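Local atomic coordinates of CRISPR-associated endonuclease Cas9 (Campylobacter jejuni subsp. jejuni serotype O:2, PDB entry 5X2H), a protein that cleaves, in its full-length form, invading DNA matched by its guide RNA with RuvC-like and HNH nuclease domains, in CRISPR adaptive immunity. Residues K239-D244 and I368-K373; E360-I365 and L394-H399. One frame throughout, in Å; residues are numbered along the deposited sequence.

Contact 1: K239-D244 and I368-K373. With nucleotides of chain B.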
ATOM      1  N   LYS A 239     -23.614   3.479   7.681  1.00 50.05           N
ATOM      2  CA  LYS A 239     -22.296   3.602   7.069  1.00 48.03           C
ATOM      3  C   LYS A 239     -21.330   4.140   8.111  1.00 50.95           C
ATOM      4  O   LYS A 239     -21.570   5.203   8.690  1.00 47.63           O
ATOM      5  CB  LYS A 239     -22.329   4.522   5.845  1.00 47.03           C
ATOM      6  CG  LYS A 239     -20.999   4.592   5.108  1.00 48.66           C
ATOM      7  CD  LYS A 239     -20.999   5.662   4.030  1.00 51.25           C
ATOM      8  CE  LYS A 239     -19.893   5.399   3.017  1.00 51.42           C
ATOM      9  NZ  LYS A 239     -19.421   6.643   2.351  1.00 53.05           N
ATOM     10  N   ARG A 240     -20.243   3.409   8.348  1.00 51.20           N
ATOM     11  CA  ARG A 240     -19.255   3.835   9.330  1.00 50.10           C
ATOM     12  C   ARG A 240     -18.480   5.045   8.823  1.00 50.48           C
ATOM     13  O   ARG A 240     -18.200   5.167   7.627  1.00 50.71           O
ATOM     14  CB  ARG A 240     -18.288   2.692   9.642  1.00 48.36           C
ATOM     15  CG  ARG A 240     -18.930   1.492  10.316  1.00 50.16           C
ATOM     16  CD  ARG A 240     -18.139   0.214  10.064  1.00 48.19           C
ATOM     17  NE  ARG A 240     -18.794  -0.943  10.669  1.00 45.76           N
ATOM     18  CZ  ARG A 240     -19.803  -1.606  10.111  1.00 45.67           C
ATOM     19  NH1 ARG A 240     -20.277  -1.230   8.930  1.00 44.81           N
ATOM     20  NH2 ARG A 240     -20.341  -2.644  10.736  1.00 46.55           N
ATOM     21  N   ALA A 241     -18.136   5.943   9.741  1.00 46.35           N
ATOM     22  CA  ALA A 241     -17.236   7.035   9.411  1.00 52.42           C
ATOM     23  C   ALA A 241     -15.804   6.507   9.320  1.00 49.71           C
ATOM     24  O   ALA A 241     -15.527   5.334   9.587  1.00 50.07           O
ATOM     25  CB  ALA A 241     -17.353   8.154  10.443  1.00 47.50           C
ATOM     26  N   LEU A 242     -14.880   7.387   8.933  1.00 48.05           N
ATOM     27  CA  LEU A 242     -13.480   6.996   8.828  1.00 45.02           C
ATOM     28  C   LEU A 242     -12.972   6.459  10.160  1.00 46.75           C
ATOM     29  O   LEU A 242     -13.259   7.021  11.221  1.00 48.82           O
ATOM     30  CB  LEU A 242     -12.626   8.183   8.386  1.00 45.76           C
ATOM     31  CG  LEU A 242     -12.809   8.739   6.972  1.00 47.36           C
ATOM     32  CD1 LEU A 242     -11.774   9.827   6.705  1.00 46.73           C
ATOM     33  CD2 LEU A 242     -12.715   7.639   5.925  1.00 44.43           C
ATOM     34  N   LYS A 243     -12.232   5.356  10.097  1.00 46.43           N
ATOM     35  CA  LYS A 243     -11.594   4.805  11.284  1.00 46.46           C
ATOM     36  C   LYS A 243     -10.632   5.829  11.878  1.00 48.22           C
ATOM     37  O   LYS A 243     -10.095   6.690  11.174  1.00 45.01           O
ATOM     38  CB  LYS A 243     -10.852   3.518  10.923  1.00 50.45           C
ATOM     39  CG  LYS A 243     -10.374   2.680  12.095  1.00 53.87           C
ATOM     40  CD  LYS A 243      -9.671   1.424  11.587  1.00 57.48           C
ATOM     41  CE  LYS A 243      -9.182   0.548  12.729  1.00 60.50           C
ATOM     42  NZ  LYS A 243      -8.569  -0.713  12.230  1.00 58.57           N
ATOM     43  N   ASP A 244     -10.432   5.745  13.193  1.00 50.60           N
ATOM     44  CA  ASP A 244      -9.559   6.692  13.877  1.00 49.06           C
ATOM     45  C   ASP A 244      -8.167   6.670  13.259  1.00 46.64           C
ATOM     46  O   ASP A 244      -7.530   5.616  13.164  1.00 46.27           O
ATOM     47  CB  ASP A 244      -9.489   6.368  15.370  1.00 50.31           C
ATOM     48  CG  ASP A 244      -8.707   7.406  16.157  1.00 55.10           C
ATOM     49  OD1 ASP A 244      -7.471   7.476  16.003  1.00 55.35           O
ATOM     50  OD2 ASP A 244      -9.336   8.166  16.924  1.00 60.57           O
ATOM     51  N   ILE A 368     -12.203  13.460  14.972  1.00 58.27           N
ATOM     52  CA  ILE A 368     -13.364  12.593  15.192  1.00 58.89           C
ATOM     53  C   ILE A 368     -14.358  12.875  14.067  1.00 58.28           C
ATOM     54  O   ILE A 368     -15.211  13.760  14.160  1.00 61.45           O
ATOM     55  CB  ILE A 368     -13.976  12.796  16.573  1.00 61.37           C
ATOM     56  CG1 ILE A 368     -12.898  12.665  17.652  1.00 62.37           C
ATOM     57  CG2 ILE A 368     -15.094  11.788  16.807  1.00 60.58           C
ATOM     58  CD1 ILE A 368     -13.394  12.978  19.049  1.00 66.99           C
ATOM     59  N   LYS A 369     -14.254  12.091  12.993  1.00 53.68           N
ATOM     60  CA  LYS A 369     -15.168  12.225  11.866  1.00 56.60           C
ATOM     61  C   LYS A 369     -16.532  11.603  12.136  1.00 58.24           C
ATOM     62  O   LYS A 369     -17.496  11.929  11.435  1.00 59.90           O
ATOM     63  CB  LYS A 369     -14.554  11.596  10.613  1.00 55.34           C
ATOM     64  CG  LYS A 369     -13.197  12.167  10.235  1.00 55.93           C
ATOM     65  CD  LYS A 369     -13.294  13.642   9.867  1.00 58.70           C
ATOM     66  CE  LYS A 369     -11.949  14.183   9.406  1.00 58.51           C
ATOM     67  NZ  LYS A 369     -12.045  15.584   8.911  1.00 59.08           N
ATOM     68  N   ASP A 370     -16.630  10.711  13.120  1.00 59.34           N
ATOM     69  CA  ASP A 370     -17.911  10.145  13.530  1.00 63.06           C
ATOM     70  C   ASP A 370     -18.655  11.195  14.348  1.00 65.81           C
ATOM     71  O   ASP A 370     -18.226  11.549  15.451  1.00 66.27           O
ATOM     72  CB  ASP A 370     -17.693   8.862  14.328  1.00 64.04           C
ATOM     73  CG  ASP A 370     -18.970   8.063  14.523  1.00 66.83           C
ATOM     74  OD1 ASP A 370     -20.019   8.663  14.839  1.00 69.20           O
ATOM     75  OD2 ASP A 370     -18.922   6.827  14.357  1.00 66.66           O
ATOM     76  N   GLU A 371     -19.773  11.689  13.811  1.00 69.68           N
ATOM     77  CA  GLU A 371     -20.454  12.827  14.422  1.00 76.15           C
ATOM     78  C   GLU A 371     -20.983  12.489  15.812  1.00 75.75           C
ATOM     79  O   GLU A 371     -20.922  13.322  16.723  1.00 76.07           O
ATOM     80  CB  GLU A 371     -21.587  13.307  13.515  1.00 81.00           C
ATOM     81  CG  GLU A 371     -21.139  13.584  12.090  1.00 82.74           C
ATOM     82  CD  GLU A 371     -21.928  14.698  11.431  1.00 87.79           C
ATOM     83  OE1 GLU A 371     -23.018  15.043  11.934  1.00 90.42           O
ATOM     84  OE2 GLU A 371     -21.446  15.236  10.410  1.00 88.61           O
ATOM     85  N   ILE A 372     -21.505  11.275  15.996  1.00 76.73           N
ATOM     86  CA  ILE A 372     -22.013  10.881  17.306  1.00 80.33           C
ATOM     87  C   ILE A 372     -20.879  10.835  18.322  1.00 79.81           C
ATOM     88  O   ILE A 372     -21.001  11.352  19.438  1.00 83.68           O
ATOM     89  CB  ILE A 372     -22.758   9.534  17.218  1.00 81.14           C
ATOM     90  CG1 ILE A 372     -24.234   9.753  16.869  1.00 84.73           C
ATOM     91  CG2 ILE A 372     -22.638   8.758  18.526  1.00 79.10           C
ATOM     92  CD1 ILE A 372     -24.484  10.231  15.449  1.00 83.50           C
ATOM     93  N   LYS A 373     -19.752  10.225  17.949  1.00 78.95           N
ATOM     94  CA  LYS A 373     -18.594  10.237  18.834  1.00 79.05           C
ATOM     95  C   LYS A 373     -18.036  11.645  18.993  1.00 78.25           C
ATOM     96  O   LYS A 373     -17.437  11.962  20.026  1.00 78.65           O
ATOM     97  CB  LYS A 373     -17.522   9.277  18.312  1.00 78.34           C
ATOM     98  CG  LYS A 373     -17.058   8.261  19.347  1.00 81.06           C
ATOM     99  CD  LYS A 373     -16.089   7.240  18.762  1.00 79.63           C
ATOM    100  CE  LYS A 373     -16.810   6.175  17.952  1.00 79.42           C
ATOM    101  NZ  LYS A 373     -15.898   5.052  17.595  1.00 78.78           N
TER
ATOM    102  P     U B  16     -12.533   0.806   7.529  1.00 38.81           P
ATOM    103  OP1   U B  16     -13.160   0.324   8.784  1.00 40.64           O
ATOM    104  OP2   U B  16     -12.030  -0.177   6.538  1.00 38.29           O
ATOM    105  O5'   U B  16     -13.583   1.732   6.770  1.00 41.98           O
ATOM    106  C5'   U B  16     -14.308   2.734   7.465  1.00 43.23           C
ATOM    107  C4'   U B  16     -15.234   3.492   6.546  1.00 44.89           C
ATOM    108  O4'   U B  16     -14.470   4.221   5.548  1.00 46.08           O
ATOM    109  C3'   U B  16     -16.198   2.659   5.719  1.00 42.31           C
ATOM    110  O3'   U B  16     -17.318   2.206   6.458  1.00 44.47           O
ATOM    111  C2'   U B  16     -16.556   3.609   4.583  1.00 42.92           C
ATOM    112  O2'   U B  16     -17.499   4.575   5.019  1.00 44.72           O
ATOM    113  C1'   U B  16     -15.221   4.321   4.354  1.00 43.86           C
ATOM    114  N1    U B  16     -14.450   3.732   3.232  1.00 46.87           N
ATOM    115  C2    U B  16     -14.815   4.107   1.949  1.00 46.11           C
ATOM    116  O2    U B  16     -15.727   4.882   1.716  1.00 50.07           O
ATOM    117  N3    U B  16     -14.071   3.549   0.941  1.00 39.55           N
ATOM    118  C4    U B  16     -13.019   2.665   1.074  1.00 40.66           C
ATOM    119  O4    U B  16     -12.444   2.245   0.063  1.00 37.91           O
ATOM    120  C5    U B  16     -12.704   2.325   2.429  1.00 41.06           C
ATOM    121  C6    U B  16     -13.408   2.857   3.436  1.00 45.07           C
ATOM    122  P     U B  17     -18.187   0.958   5.934  1.00 44.70           P
ATOM    123  OP1   U B  17     -19.223   0.676   6.960  1.00 50.68           O
ATOM    124  OP2   U B  17     -17.268  -0.126   5.503  1.00 38.01           O
ATOM    125  O5'   U B  17     -18.929   1.535   4.653  1.00 46.63           O
ATOM    126  C5'   U B  17     -19.059   0.771   3.467  1.00 36.30           C
ATOM    127  C4'   U B  17     -19.390   1.664   2.303  1.00 37.03           C
ATOM    128  O4'   U B  17     -18.205   2.400   1.894  1.00 39.14           O
ATOM    129  C3'   U B  17     -19.838   0.970   1.031  1.00 35.93           C
ATOM    130  O3'   U B  17     -21.191   0.556   1.058  1.00 36.83           O
ATOM    131  C2'   U B  17     -19.533   2.015  -0.029  1.00 37.37           C
ATOM    132  O2'   U B  17     -20.496   3.055   0.004  1.00 40.92           O
ATOM    133  C1'   U B  17     -18.209   2.569   0.490  1.00 39.69           C
ATOM    134  N1    U B  17     -17.060   1.830  -0.082  1.00 41.41           N
ATOM    135  C2    U B  17     -16.745   2.088  -1.400  1.00 42.76           C
ATOM    136  O2    U B  17     -17.367   2.888  -2.081  1.00 41.45           O
ATOM    137  N3    U B  17     -15.675   1.376  -1.890  1.00 45.90           N
ATOM    138  C4    U B  17     -14.908   0.452  -1.208  1.00 45.65           C
ATOM    139  O4    U B  17     -13.975  -0.110  -1.784  1.00 43.65           O
ATOM    140  C5    U B  17     -15.301   0.240   0.152  1.00 44.15           C
ATOM    141  C6    U B  17     -16.338   0.919   0.655  1.00 42.03           C
ATOM    142  P     C B  15      -6.499   0.066   6.312  1.00 35.65           P
ATOM    143  OP1   C B  15      -6.597  -0.981   7.358  1.00 40.17           O
ATOM    144  OP2   C B  15      -6.341  -0.319   4.887  1.00 37.04           O
ATOM    145  O5'   C B  15      -7.788   1.001   6.406  1.00 38.78           O
ATOM    146  C5'   C B  15      -8.142   1.625   7.629  1.00 37.02           C
ATOM    147  C4'   C B  15      -9.129   2.746   7.420  1.00 39.16           C
ATOM    148  O4'   C B  15      -8.643   3.666   6.406  1.00 38.57           O
ATOM    149  C3'   C B  15     -10.506   2.354   6.912  1.00 37.06           C
ATOM    150  O3'   C B  15     -11.340   1.810   7.920  1.00 38.04           O
ATOM    151  C2'   C B  15     -11.019   3.663   6.329  1.00 38.23           C
ATOM    152  O2'   C B  15     -11.448   4.538   7.362  1.00 35.45           O
ATOM    153  C1'   C B  15      -9.740   4.241   5.722  1.00 39.52           C
ATOM    154  N1    C B  15      -9.618   3.951   4.274  1.00 42.47           N
ATOM    155  C2    C B  15     -10.350   4.728   3.369  1.00 43.48           C
ATOM    156  O2    C B  15     -11.087   5.625   3.803  1.00 47.26           O
ATOM    157  N3    C B  15     -10.241   4.485   2.044  1.00 41.54           N
ATOM    158  C4    C B  15      -9.435   3.512   1.616  1.00 42.51           C
ATOM    159  N4    C B  15      -9.349   3.298   0.301  1.00 40.42           N
ATOM    160  C5    C B  15      -8.678   2.709   2.516  1.00 42.02           C
ATOM    161  C6    C B  15      -8.794   2.962   3.824  1.00 39.94           C
TER
HETATM  162  O   HOH W   1     -12.370   9.671  12.439  1.00 38.49           O
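A241 presses its methyl group against the turn ahead of helix 371-379: CB lies 3.7 Å from D370 CA and also meets the carbonyl oxygen of K369. Beside it, L242 CB grazes K369 CG, while a water links the backbones by donating to L242 O and accepting from K369 N at 3.1 Å. D370 N-caps the helix, OD1 taking weak bonds from the I372 and K373 amides. On its other flank the 239-244 loop lies along the sgRNA, chain B. R240 sets CG beside its backbone N (chi1 -65°) and runs extended to NE: CB sits 3.4 Å from U16 O3' and also near U17 OP1, CG and CD pass beside OP1, NE bonds elsewhere, CZ stays 3.9 Å from OP1, and NH1 closes on OP1 in the guanidinium plane at 2.9 Å. The R240 backbone N-H grips the same oxygen, and NH2 makes a salt bridge to another RNA phosphate. U16 O2' donates to R240 O at 2.8 Å, and the K243 amide reaches O2' of cytidine 15 at 3.0 Å. L242 CD2 packs against base oxygen O2 of cytidine 15, without polar readout of the base. K369 NZ turns from the loop to F396 O and a DNA phosphate. Because the polar bonds fall on phosphate and ribose hydroxyls, RNA recognition here is probably largely independent of base sequence.

Contact 2: E360-I365 and L394-H399. With nucleotides of chain C.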
ATOM      1  N   GLU A 360      -8.568  22.571  21.850  1.00 90.21           N
ATOM      2  CA  GLU A 360      -8.869  21.153  22.009  1.00 89.13           C
ATOM      3  C   GLU A 360     -10.131  20.762  21.249  1.00 84.59           C
ATOM      4  O   GLU A 360     -10.255  19.613  20.808  1.00 79.32           O
ATOM      5  CB  GLU A 360      -9.010  20.815  23.493  1.00 94.74           C
ATOM      6  CG  GLU A 360      -8.174  19.629  23.951  1.00 96.92           C
ATOM      7  CD  GLU A 360      -6.724  19.737  23.520  1.00 96.11           C
ATOM      8  OE1 GLU A 360      -6.222  18.788  22.882  1.00 94.45           O
ATOM      9  OE2 GLU A 360      -6.089  20.774  23.811  1.00 96.27           O
ATOM     10  N   ILE A 361     -11.069  21.696  21.084  1.00 83.61           N
ATOM     11  CA  ILE A 361     -12.287  21.406  20.331  1.00 82.39           C
ATOM     12  C   ILE A 361     -11.969  21.244  18.849  1.00 76.97           C
ATOM     13  O   ILE A 361     -12.451  20.313  18.193  1.00 74.37           O
ATOM     14  CB  ILE A 361     -13.339  22.505  20.568  1.00 84.00           C
ATOM     15  CG1 ILE A 361     -14.028  22.309  21.918  1.00 84.96           C
ATOM     16  CG2 ILE A 361     -14.369  22.517  19.447  1.00 83.75           C
ATOM     17  CD1 ILE A 361     -14.890  23.476  22.330  1.00 86.76           C
ATOM     18  N   ALA A 362     -11.153  22.148  18.300  1.00 73.36           N
ATOM     19  CA  ALA A 362     -10.793  22.060  16.889  1.00 70.08           C
ATOM     20  C   ALA A 362     -10.054  20.762  16.589  1.00 65.82           C
ATOM     21  O   ALA A 362     -10.228  20.173  15.516  1.00 63.00           O
ATOM     22  CB  ALA A 362      -9.947  23.268  16.486  1.00 69.18           C
ATOM     23  N   LYS A 363      -9.225  20.304  17.528  1.00 64.11           N
ATOM     24  CA  LYS A 363      -8.572  19.007  17.379  1.00 61.22           C
ATOM     25  C   LYS A 363      -9.597  17.884  17.290  1.00 60.51           C
ATOM     26  O   LYS A 363      -9.476  16.987  16.448  1.00 55.16           O
ATOM     27  CB  LYS A 363      -7.618  18.773  18.550  1.00 61.17           C
ATOM     28  CG  LYS A 363      -6.905  17.433  18.536  1.00 59.25           C
ATOM     29  CD  LYS A 363      -6.690  16.936  19.957  1.00 59.90           C
ATOM     30  CE  LYS A 363      -5.312  16.328  20.138  1.00 59.03           C
ATOM     31  NZ  LYS A 363      -5.081  15.180  19.225  1.00 59.62           N
ATOM     32  N   ASP A 364     -10.617  17.918  18.153  1.00 64.32           N
ATOM     33  CA  ASP A 364     -11.647  16.884  18.127  1.00 67.15           C
ATOM     34  C   ASP A 364     -12.438  16.923  16.826  1.00 62.28           C
ATOM     35  O   ASP A 364     -12.760  15.872  16.262  1.00 64.85           O
ATOM     36  CB  ASP A 364     -12.580  17.040  19.328  1.00 75.63           C
ATOM     37  CG  ASP A 364     -11.901  16.703  20.640  1.00 81.73           C
ATOM     38  OD1 ASP A 364     -10.983  15.856  20.634  1.00 82.14           O
ATOM     39  OD2 ASP A 364     -12.285  17.286  21.677  1.00 86.50           O
ATOM     40  N   ILE A 365     -12.763  18.121  16.338  1.00 61.92           N
ATOM     41  CA  ILE A 365     -13.474  18.227  15.067  1.00 63.31           C
ATOM     42  C   ILE A 365     -12.598  17.728  13.925  1.00 60.39           C
ATOM     43  O   ILE A 365     -13.084  17.093  12.982  1.00 61.42           O
ATOM     44  CB  ILE A 365     -13.940  19.677  14.836  1.00 65.88           C
ATOM     45  CG1 ILE A 365     -14.833  20.143  15.989  1.00 71.60           C
ATOM     46  CG2 ILE A 365     -14.684  19.793  13.513  1.00 64.01           C
ATOM     47  CD1 ILE A 365     -15.341  21.566  15.837  1.00 73.78           C
ATOM     48  N   LEU A 394     -19.159  20.947  11.326  1.00 72.49           N
ATOM     49  CA  LEU A 394     -18.019  21.563  10.663  1.00 70.41           C
ATOM     50  C   LEU A 394     -17.008  20.506  10.239  1.00 69.28           C
ATOM     51  O   LEU A 394     -16.752  19.540  10.964  1.00 67.71           O
ATOM     52  CB  LEU A 394     -17.356  22.583  11.587  1.00 71.43           C
ATOM     53  CG  LEU A 394     -18.254  23.703  12.117  1.00 72.06           C
ATOM     54  CD1 LEU A 394     -17.533  24.491  13.193  1.00 74.23           C
ATOM     55  CD2 LEU A 394     -18.703  24.620  10.985  1.00 70.56           C
ATOM     56  N   GLU A 395     -16.429  20.697   9.055  1.00 70.44           N
ATOM     57  CA  GLU A 395     -15.439  19.781   8.495  1.00 68.92           C
ATOM     58  C   GLU A 395     -14.069  20.442   8.583  1.00 67.57           C
ATOM     59  O   GLU A 395     -13.795  21.414   7.869  1.00 66.77           O
ATOM     60  CB  GLU A 395     -15.781  19.419   7.051  1.00 72.98           C
ATOM     61  CG  GLU A 395     -17.236  19.033   6.826  1.00 77.69           C
ATOM     62  CD  GLU A 395     -17.513  18.606   5.396  1.00 80.83           C
ATOM     63  OE1 GLU A 395     -16.783  17.731   4.879  1.00 80.47           O
ATOM     64  OE2 GLU A 395     -18.454  19.155   4.782  1.00 82.70           O
ATOM     65  N   PHE A 396     -13.212  19.916   9.453  1.00 62.71           N
ATOM     66  CA  PHE A 396     -11.851  20.402   9.622  1.00 59.45           C
ATOM     67  C   PHE A 396     -10.854  19.350   9.154  1.00 55.96           C
ATOM     68  O   PHE A 396     -11.094  18.145   9.277  1.00 52.66           O
ATOM     69  CB  PHE A 396     -11.561  20.758  11.084  1.00 58.85           C
ATOM     70  CG  PHE A 396     -12.213  22.031  11.545  1.00 60.78           C
ATOM     71  CD1 PHE A 396     -12.750  22.924  10.633  1.00 63.49           C
ATOM     72  CD2 PHE A 396     -12.278  22.337  12.893  1.00 59.02           C
ATOM     73  CE1 PHE A 396     -13.348  24.096  11.060  1.00 62.91           C
ATOM     74  CE2 PHE A 396     -12.873  23.504  13.326  1.00 61.96           C
ATOM     75  CZ  PHE A 396     -13.410  24.383  12.408  1.00 63.59           C
ATOM     76  N   LYS A 397      -9.724  19.816   8.631  1.00 54.95           N
ATOM     77  CA  LYS A 397      -8.647  18.926   8.217  1.00 52.57           C
ATOM     78  C   LYS A 397      -7.336  19.703   8.235  1.00 53.37           C
ATOM     79  O   LYS A 397      -7.308  20.907   8.505  1.00 53.76           O
ATOM     80  CB  LYS A 397      -8.922  18.327   6.836  1.00 50.26           C
ATOM     81  CG  LYS A 397      -8.848  19.323   5.694  1.00 51.36           C
ATOM     82  CD  LYS A 397      -8.894  18.605   4.357  1.00 55.23           C
ATOM     83  CE  LYS A 397      -8.828  19.583   3.198  1.00 61.38           C
ATOM     84  NZ  LYS A 397      -8.768  18.869   1.892  1.00 65.11           N
ATOM     85  N   ASP A 398      -6.241  18.984   7.959  1.00 54.26           N
ATOM     86  CA  ASP A 398      -4.895  19.527   7.787  1.00 56.21           C
ATOM     87  C   ASP A 398      -4.269  20.000   9.098  1.00 54.50           C
ATOM     88  O   ASP A 398      -4.970  20.428  10.021  1.00 53.63           O
ATOM     89  CB  ASP A 398      -4.897  20.665   6.761  1.00 63.39           C
ATOM     90  CG  ASP A 398      -3.735  20.576   5.791  1.00 69.90           C
ATOM     91  OD1 ASP A 398      -2.643  20.133   6.205  1.00 70.82           O
ATOM     92  OD2 ASP A 398      -3.917  20.942   4.612  1.00 73.08           O
ATOM     93  N   HIS A 399      -2.942  19.923   9.180  1.00 53.72           N
ATOM     94  CA  HIS A 399      -2.196  20.278  10.376  1.00 53.79           C
ATOM     95  C   HIS A 399      -1.007  21.154  10.006  1.00 54.82           C
ATOM     96  O   HIS A 399      -0.491  21.102   8.885  1.00 54.64           O
ATOM     97  CB  HIS A 399      -1.679  19.036  11.120  1.00 49.48           C
ATOM     98  CG  HIS A 399      -2.753  18.091  11.557  1.00 48.40           C
ATOM     99  ND1 HIS A 399      -3.060  17.878  12.884  1.00 51.06           N
ATOM    100  CD2 HIS A 399      -3.582  17.290  10.846  1.00 48.59           C
ATOM    101  CE1 HIS A 399      -4.036  16.993  12.970  1.00 51.99           C
ATOM    102  NE2 HIS A 399      -4.369  16.619  11.748  1.00 49.85           N
TER
ATOM    103  P    DC C  17      -5.819  15.238   7.692  1.00 42.21           P
ATOM    104  OP1  DC C  17      -5.935  16.101   8.888  1.00 49.32           O
ATOM    105  OP2  DC C  17      -5.899  15.841   6.344  1.00 42.51           O
ATOM    106  O5'  DC C  17      -4.462  14.397   7.792  1.00 39.58           O
ATOM    107  C5'  DC C  17      -4.155  13.697   8.989  1.00 40.99           C
ATOM    108  C4'  DC C  17      -3.079  12.654   8.753  1.00 42.75           C
ATOM    109  O4'  DC C  17      -3.568  11.657   7.824  1.00 46.64           O
ATOM    110  C3'  DC C  17      -1.802  13.170   8.113  1.00 40.86           C
ATOM    111  O3'  DC C  17      -0.941  13.714   9.102  1.00 39.14           O
ATOM    112  C2'  DC C  17      -1.226  11.890   7.517  1.00 40.80           C
ATOM    113  C1'  DC C  17      -2.488  11.173   7.036  1.00 40.81           C
ATOM    114  N1   DC C  17      -2.795  11.418   5.603  1.00 40.25           N
ATOM    115  C2   DC C  17      -2.085  10.729   4.615  1.00 41.33           C
ATOM    116  O2   DC C  17      -1.211   9.922   4.955  1.00 40.53           O
ATOM    117  N3   DC C  17      -2.375  10.963   3.313  1.00 41.75           N
ATOM    118  C4   DC C  17      -3.325  11.840   2.988  1.00 45.68           C
ATOM    119  N4   DC C  17      -3.581  12.037   1.688  1.00 37.82           N
ATOM    120  C5   DC C  17      -4.056  12.557   3.982  1.00 45.04           C
ATOM    121  C6   DC C  17      -3.762  12.317   5.263  1.00 40.86           C
TER
HETATM  122  O   HOH W   2     -13.726  17.325  10.345  1.00 47.70           O
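With chi1 at -58°, I365 sets CG1 beside its own backbone N and places CG2 anti to that N, against L394 and F396; F396, with chi1 at -74°, holds its ring carbon CG anti to the carbonyl carbon, which brings one border of the ring back to the helix. The two side chains meet obliquely, I365 CG2 lying 3.6 Å from F396 CD2 and I365 CD1 4.0 Å from F396 CE2. The same CG2 methyl also packs on the main chain, 3.3 Å from L394 O. L394 CB covers one face of the F396 ring, displaced toward its rim, and A362 O lies in the ring plane at the CD2 edge. Y341 of helix 336-344 adds an edge-to-face ring contact to F396. In the helical recognition lobe of Cas9, helix 355-367 is thus packed against the irregular connection between helices 385-391 and 404-415, an apolar seam bordered by a polar bridge: one water donates to I365 O at 2.7 Å and accepts from F396 N at 2.8 Å. Farther along the connection, the chain meets the backbone of the bound DNA, chain C. The D398 amide donates to OP1 of DC17 at 3.0 Å, with an N-H...O angle of 142°, while D398 OD1 accepts from H399 N through its anti lone pair. The H399 imidazole turns its edge to that phosphate, with CD2 3.3 Å from DC17 OP1.

How the contacts relate
Read from the N terminus, the chain leaves helix 226-236, runs through 239-244 and passes several further helices before reaching 360-365 on helix 355-367. Just beyond that helix comes 368-373, where contact 1 closes a long loop of 123 residues. Contact 2 closes a much shorter one, 28 residues, when 394-399 returns to helix 355-367. The two loops cross, since 368-373 falls between the segments of contact 2. The centres lie 13 Å apart, and one lysine-carbonyl hydrogen bond joins the two contacts. Together they tie the RNA-facing loop after helix 226-236 to a helical cluster whose 394-399 connection faces the DNA.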